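Local coordinates for protein Eps1p (Saccharomyces cerevisiae, PDB 4TW5) that belongs to the thioredoxin superfamily, with a thioredoxin domain followed by a second domain of probably related fold, and carries Cys-X-X-Cys disulfides, at residues K132-Y137 against I190-A195; P35-C40 against Y84-R89. One frame throughout, in Å; residues are numbered along the deposited sequence.

The two contacts lie about 34 Å apart, centre to centre, on opposite sides of the chain's centre, and share no helix or strand. Both are partly buried. Interaction 1 (132-137 with 190-195) lays the lead-in to a sheet-edge strand against a helix of the second half of the chain. It is polar: a serine hydroxyl takes a backbone N-H, and a water links three groups. Interaction 2 (35-40 with 84-89) belongs to the thioredoxin domain and joins a loop to the turn that leads into strand 87-92. No hydrogen bond crosses it. There a disulfide rests on a cis-proline through sulfur-to-carbon packing. One contact thus packs the scaffold, and the other forms a Cys-X-X-Cys site.

Interaction 1 of 2, residues K132-Y137 against I190-A195; sequences KSESQY and ISRQLA
Two backbone groups grip the hydroxyl of Ser191. Its OG accepts the backbone N-H of Glu134 at 3.1 Å, with a bent N-H...O angle of 145°, and is also hydrogen-bonded to Lys188 O, three residues back in the same helix. The first torsion (chi1 77°) places OG between the backbone N and the carbonyl carbon, where it meets both groups. Ser191 CB lies beside the next peptide, 3.7 Å from Ser135 N. The N-H of Ser135 N is taken by Ser133 OG at 3.2 Å, which closes an ST turn. Ser133 OG also bonds Ser168 OG.

Glu134 CG is anti to the carbonyl carbon (chi1 -67°) and meets the methyl of Ala195, CB, at 4.1 Å. The CD of Arg192 passes 3.6 Å from Lys132 O. The charged ends do not touch: Glu134 OE2 and Arg192 NH1 are 4.7 Å apart. One water spans them, donating to Glu134 OE2 and Lys132 O and accepting from Arg192 NH1.

Ser135 OG bonds His203 and Trp187. Beyond it, strand 136-137 pairs with strand 200-205 at the sheet edge. From helix 180-196, Ile190 and Leu194 pack on Leu156 of strand 155-160 and on helix 259-265.

Interaction 2 of 2, residues P35-C40 against Y84-R89; sequences PYCPHC and YFPEIR
Cys40 packs on Pro86, and its side chain can be followed outward. CB comes first and lies 4.1 Å from Pro86 CB. The first torsion (chi1 -41°) sets SG anti to the carbonyl carbon, beside the backbone N. From there the sulfur leans on the proline ring. Cys40 SG is 3.4 Å from Pro86 N and equally close to Pro86 CD. Cys40 SG also meets the preceding residue, with Phe85 C at 3.6 Å and Phe85 CB at 3.8 Å. The tip ends in the disulfide, where Cys40 SG and Cys37 SG are 2.0 Å apart. Cys37 SG sits farther from the proline and lies 3.9 Å from Phe85 O.

The peptide bond between Phe85 and Pro86 is cis. The phenylalanine ring leads away from the contact; of its side chain, CB is the atom that meets the two sulfurs. His39 crosses Pro86 at about a right angle. His39 ND1 lies 4.0 Å from Pro86 CD, and this buried nitrogen has no hydrogen-bond partner in the model.

Past the proline, strand 87-92 begins. There Arg89 holds Glu87 OE2 with NE and NH2 in a salt bridge, both reaching it from one face of the carboxylate. Glu87 and Arg89 pair through their backbones with strand 27-33.

A Cys-X-X-Cys disulfide after strand 27-33, facing a cis-proline that precedes another sheet strand, is typical of the thioredoxin fold, where this pair of loops usually forms the active site.

Interaction 1 of 2, residues K132-Y137 against I190-A195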
loop_
_atom_site.group_PDB
_atom_site.type_symbol
_atom_site.label_atom_id
_atom_site.label_comp_id
_atom_site.label_asym_id
_atom_site.label_seq_id
_atom_site.Cartn_x
_atom_site.Cartn_y
_atom_site.Cartn_z
ATOM N N LYS A 132 16.507 26.609 13.919
ATOM C CA LYS A 132 15.635 25.913 12.984
ATOM C C LYS A 132 16.256 24.568 12.604
ATOM O O LYS A 132 17.480 24.411 12.631
ATOM C CB LYS A 132 15.417 26.751 11.735
ATOM C CG LYS A 132 14.182 26.414 10.935
ATOM C CD LYS A 132 14.492 26.512 9.435
ATOM C CE LYS A 132 15.226 27.791 9.104
ATOM N NZ LYS A 132 15.627 27.848 7.660
ATOM N N SER A 133 15.419 23.590 12.275
ATOM C CA SER A 133 15.925 22.381 11.649
ATOM C C SER A 133 16.179 22.684 10.177
ATOM O O SER A 133 15.374 23.357 9.536
ATOM C CB SER A 133 14.947 21.224 11.810
ATOM O OG SER A 133 15.355 20.110 11.037
ATOM N N GLU A 134 17.317 22.244 9.653
ATOM C CA GLU A 134 17.594 22.422 8.229
ATOM C C GLU A 134 16.933 21.327 7.381
ATOM O O GLU A 134 16.914 21.435 6.148
ATOM C CB GLU A 134 19.110 22.432 7.954
ATOM C CG GLU A 134 19.880 23.637 8.538
ATOM C CD GLU A 134 19.214 24.980 8.238
ATOM O OE1 GLU A 134 18.892 25.255 7.063
ATOM O OE2 GLU A 134 19.006 25.772 9.185
ATOM N N SER A 135 16.386 20.290 8.042
ATOM C CA SER A 135 15.813 19.136 7.358
ATOM C C SER A 135 14.634 19.533 6.475
ATOM O O SER A 135 13.720 20.178 6.927
ATOM C CB SER A 135 15.377 18.093 8.386
ATOM O OG SER A 135 14.685 17.006 7.803
ATOM N N GLN A 136 14.653 19.152 5.203
ATOM C CA GLN A 136 13.574 19.569 4.299
ATOM C C GLN A 136 12.444 18.550 4.145
ATOM O O GLN A 136 12.654 17.339 4.129
ATOM C CB GLN A 136 14.149 19.894 2.923
ATOM C CG GLN A 136 15.048 21.114 2.915
ATOM C CD GLN A 136 15.878 21.225 1.633
ATOM O OE1 GLN A 136 17.068 20.886 1.623
ATOM N NE2 GLN A 136 15.254 21.699 0.554
ATOM N N TYR A 137 11.225 19.069 4.099
ATOM C CA TYR A 137 10.044 18.259 3.901
ATOM C C TYR A 137 10.037 17.722 2.505
ATOM O O TYR A 137 9.988 18.475 1.555
ATOM C CB TYR A 137 8.794 19.082 4.204
ATOM C CG TYR A 137 7.475 18.435 3.844
ATOM C CD1 TYR A 137 6.971 17.363 4.569
ATOM C CD2 TYR A 137 6.693 18.957 2.822
ATOM C CE1 TYR A 137 5.740 16.792 4.246
ATOM C CE2 TYR A 137 5.465 18.401 2.502
ATOM C CZ TYR A 137 4.996 17.312 3.213
ATOM O OH TYR A 137 3.775 16.769 2.881
ATOM N N ILE A 190 22.012 16.550 13.365
ATOM C CA ILE A 190 22.536 16.053 12.100
ATOM C C ILE A 190 22.270 16.995 10.953
ATOM O O ILE A 190 23.146 17.168 10.086
ATOM C CB ILE A 190 21.949 14.688 11.767
ATOM C CG1 ILE A 190 22.431 13.671 12.793
ATOM C CG2 ILE A 190 22.289 14.259 10.361
ATOM C CD1 ILE A 190 21.646 12.395 12.789
ATOM N N SER A 191 21.073 17.575 10.887
ATOM C CA SER A 191 20.764 18.443 9.757
ATOM C C SER A 191 21.639 19.700 9.779
ATOM O O SER A 191 22.111 20.151 8.745
ATOM C CB SER A 191 19.299 18.836 9.734
ATOM O OG SER A 191 19.024 19.831 10.698
ATOM N N ARG A 192 21.878 20.241 10.966
ATOM C CA ARG A 192 22.649 21.464 11.060
ATOM C C ARG A 192 24.139 21.186 10.837
ATOM O O ARG A 192 24.802 21.960 10.203
ATOM C CB ARG A 192 22.414 22.140 12.406
ATOM C CG ARG A 192 21.075 22.890 12.461
ATOM C CD ARG A 192 20.701 23.396 13.873
ATOM N NE ARG A 192 21.682 24.245 14.565
ATOM C CZ ARG A 192 21.949 25.512 14.258
ATOM N NH1 ARG A 192 21.318 26.105 13.262
ATOM N NH2 ARG A 192 22.830 26.194 14.970
ATOM N N GLN A 193 24.653 20.079 11.340
ATOM C CA GLN A 193 26.057 19.764 11.137
ATOM C C GLN A 193 26.363 19.502 9.653
ATOM O O GLN A 193 27.366 19.980 9.132
ATOM C CB GLN A 193 26.453 18.562 12.005
ATOM C CG GLN A 193 26.499 18.887 13.503
ATOM C CD GLN A 193 27.010 17.720 14.329
ATOM O OE1 GLN A 193 26.538 16.604 14.182
ATOM N NE2 GLN A 193 27.976 17.972 15.197
ATOM N N LEU A 194 25.459 18.811 8.960
ATOM C CA LEU A 194 25.661 18.496 7.556
ATOM C C LEU A 194 25.503 19.725 6.685
ATOM O O LEU A 194 25.992 19.756 5.549
ATOM C CB LEU A 194 24.703 17.404 7.083
ATOM C CG LEU A 194 25.129 16.011 7.540
ATOM C CD1 LEU A 194 24.159 14.935 7.039
ATOM C CD2 LEU A 194 26.563 15.707 7.120
ATOM N N ALA A 195 24.789 20.719 7.187
ATOM C CA ALA A 195 24.625 21.948 6.436
ATOM C C ALA A 195 25.968 22.696 6.212
ATOM O O ALA A 195 26.132 23.365 5.204
ATOM C CB ALA A 195 23.625 22.852 7.134
HETATM O O HOH W 1 19.397 25.941 11.671
#

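Interaction 2 of 2, residues P35-C40 against Y84-R89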
loop_
_atom_site.group_PDB
_atom_site.type_symbol
_atom_site.label_atom_id
_atom_site.label_comp_id
_atom_site.label_asym_id
_atom_site.label_seq_id
_atom_site.Cartn_x
_atom_site.Cartn_y
_atom_site.Cartn_z
ATOM N N PRO A 35 57.842 16.984 18.425
ATOM C CA PRO A 35 58.933 17.509 17.605
ATOM C C PRO A 35 59.736 16.342 17.040
ATOM O O PRO A 35 60.545 16.508 16.134
ATOM C CB PRO A 35 59.761 18.330 18.595
ATOM C CG PRO A 35 59.440 17.748 19.925
ATOM C CD PRO A 35 58.001 17.341 19.843
ATOM N N TYR A 36 59.478 15.152 17.575
ATOM C CA TYR A 36 60.125 13.936 17.107
ATOM C C TYR A 36 59.095 13.160 16.298
ATOM O O TYR A 36 58.744 12.042 16.679
ATOM C CB TYR A 36 60.599 13.019 18.250
ATOM C CG TYR A 36 61.310 13.621 19.448
ATOM C CD1 TYR A 36 61.925 14.869 19.398
ATOM C CD2 TYR A 36 61.410 12.888 20.630
ATOM C CE1 TYR A 36 62.581 15.389 20.513
ATOM C CE2 TYR A 36 62.066 13.391 21.738
ATOM C CZ TYR A 36 62.650 14.640 21.677
ATOM O OH TYR A 36 63.300 15.134 22.787
ATOM N N CYS A 37 58.605 13.709 15.191
ATOM C CA CYS A 37 57.628 12.939 14.426
ATOM C C CYS A 37 57.546 13.301 12.949
ATOM O O CYS A 37 57.523 14.485 12.594
ATOM C CB CYS A 37 56.237 13.096 15.078
ATOM S SG CYS A 37 54.798 12.565 14.100
ATOM N N PRO A 38 57.543 12.261 12.088
ATOM C CA PRO A 38 57.500 12.372 10.626
ATOM C C PRO A 38 56.314 13.227 10.194
ATOM O O PRO A 38 56.467 14.272 9.560
ATOM C CB PRO A 38 57.289 10.930 10.156
ATOM C CG PRO A 38 57.726 10.056 11.277
ATOM C CD PRO A 38 57.820 10.882 12.534
ATOM N N HIS A 39 55.125 12.754 10.566
ATOM C CA HIS A 39 53.854 13.330 10.135
ATOM C C HIS A 39 53.483 14.624 10.879
ATOM O O HIS A 39 52.595 15.355 10.444
ATOM C CB HIS A 39 52.723 12.302 10.275
ATOM C CG HIS A 39 51.479 12.672 9.522
ATOM N ND1 HIS A 39 50.685 13.751 9.858
ATOM C CD2 HIS A 39 50.903 12.107 8.436
ATOM C CE1 HIS A 39 49.670 13.828 9.016
ATOM N NE2 HIS A 39 49.779 12.841 8.142
ATOM N N CYS A 40 54.130 14.904 12.005
ATOM C CA CYS A 40 53.684 16.024 12.833
ATOM C C CYS A 40 54.379 17.331 12.453
ATOM O O CYS A 40 54.023 18.392 12.961
ATOM C CB CYS A 40 53.940 15.740 14.319
ATOM S SG CYS A 40 53.587 14.046 14.843
ATOM N N TYR A 84 48.823 8.101 19.953
ATOM C CA TYR A 84 49.599 8.299 18.738
ATOM C C TYR A 84 50.014 9.748 18.530
ATOM O O TYR A 84 49.557 10.645 19.235
ATOM C CB TYR A 84 48.795 7.808 17.526
ATOM C CG TYR A 84 47.361 8.304 17.471
ATOM C CD1 TYR A 84 47.004 9.383 16.663
ATOM C CD2 TYR A 84 46.362 7.690 18.221
ATOM C CE1 TYR A 84 45.692 9.836 16.604
ATOM C CE2 TYR A 84 45.050 8.136 18.172
ATOM C CZ TYR A 84 44.720 9.205 17.364
ATOM O OH TYR A 84 43.416 9.636 17.326
ATOM N N PHE A 85 50.884 9.957 17.551
ATOM C CA PHE A 85 51.348 11.275 17.145
ATOM C C PHE A 85 51.190 11.410 15.634
ATOM O O PHE A 85 51.557 10.499 14.888
ATOM C CB PHE A 85 52.806 11.499 17.551
ATOM C CG PHE A 85 53.015 11.673 19.031
ATOM C CD1 PHE A 85 52.134 12.430 19.788
ATOM C CD2 PHE A 85 54.098 11.079 19.666
ATOM C CE1 PHE A 85 52.331 12.596 21.153
ATOM C CE2 PHE A 85 54.301 11.233 21.027
ATOM C CZ PHE A 85 53.414 11.994 21.772
ATOM N N PRO A 86 50.603 12.528 15.178
ATOM C CA PRO A 86 50.014 13.531 16.068
ATOM C C PRO A 86 48.587 13.135 16.420
ATOM O O PRO A 86 47.971 12.363 15.680
ATOM C CB PRO A 86 50.036 14.795 15.223
ATOM C CG PRO A 86 49.845 14.282 13.833
ATOM C CD PRO A 86 50.512 12.934 13.765
ATOM N N GLU A 87 48.060 13.666 17.515
ATOM C CA GLU A 87 46.690 13.352 17.898
ATOM C C GLU A 87 45.845 14.598 18.092
ATOM O O GLU A 87 46.114 15.412 18.986
ATOM C CB GLU A 87 46.670 12.518 19.167
ATOM C CG GLU A 87 45.271 12.154 19.583
ATOM C CD GLU A 87 45.226 11.011 20.561
ATOM O OE1 GLU A 87 46.288 10.405 20.826
ATOM O OE2 GLU A 87 44.121 10.728 21.070
ATOM N N ILE A 88 44.820 14.735 17.252
ATOM C CA ILE A 88 43.936 15.894 17.299
ATOM C C ILE A 88 42.642 15.628 18.079
ATOM O O ILE A 88 41.880 14.730 17.733
ATOM C CB ILE A 88 43.580 16.345 15.893
ATOM C CG1 ILE A 88 44.846 16.431 15.044
ATOM C CG2 ILE A 88 42.832 17.683 15.932
ATOM C CD1 ILE A 88 44.577 16.789 13.618
ATOM N N ARG A 89 42.386 16.428 19.111
ATOM C CA ARG A 89 41.285 16.168 20.047
ATOM C C ARG A 89 40.389 17.380 20.338
ATOM O O ARG A 89 40.841 18.531 20.272
ATOM C CB ARG A 89 41.843 15.666 21.372
ATOM C CG ARG A 89 42.591 14.351 21.332
ATOM C CD ARG A 89 42.908 13.930 22.744
ATOM N NE ARG A 89 43.492 12.601 22.819
ATOM C CZ ARG A 89 43.583 11.896 23.941
ATOM N NH1 ARG A 89 43.141 12.401 25.079
ATOM N NH2 ARG A 89 44.128 10.691 23.927
#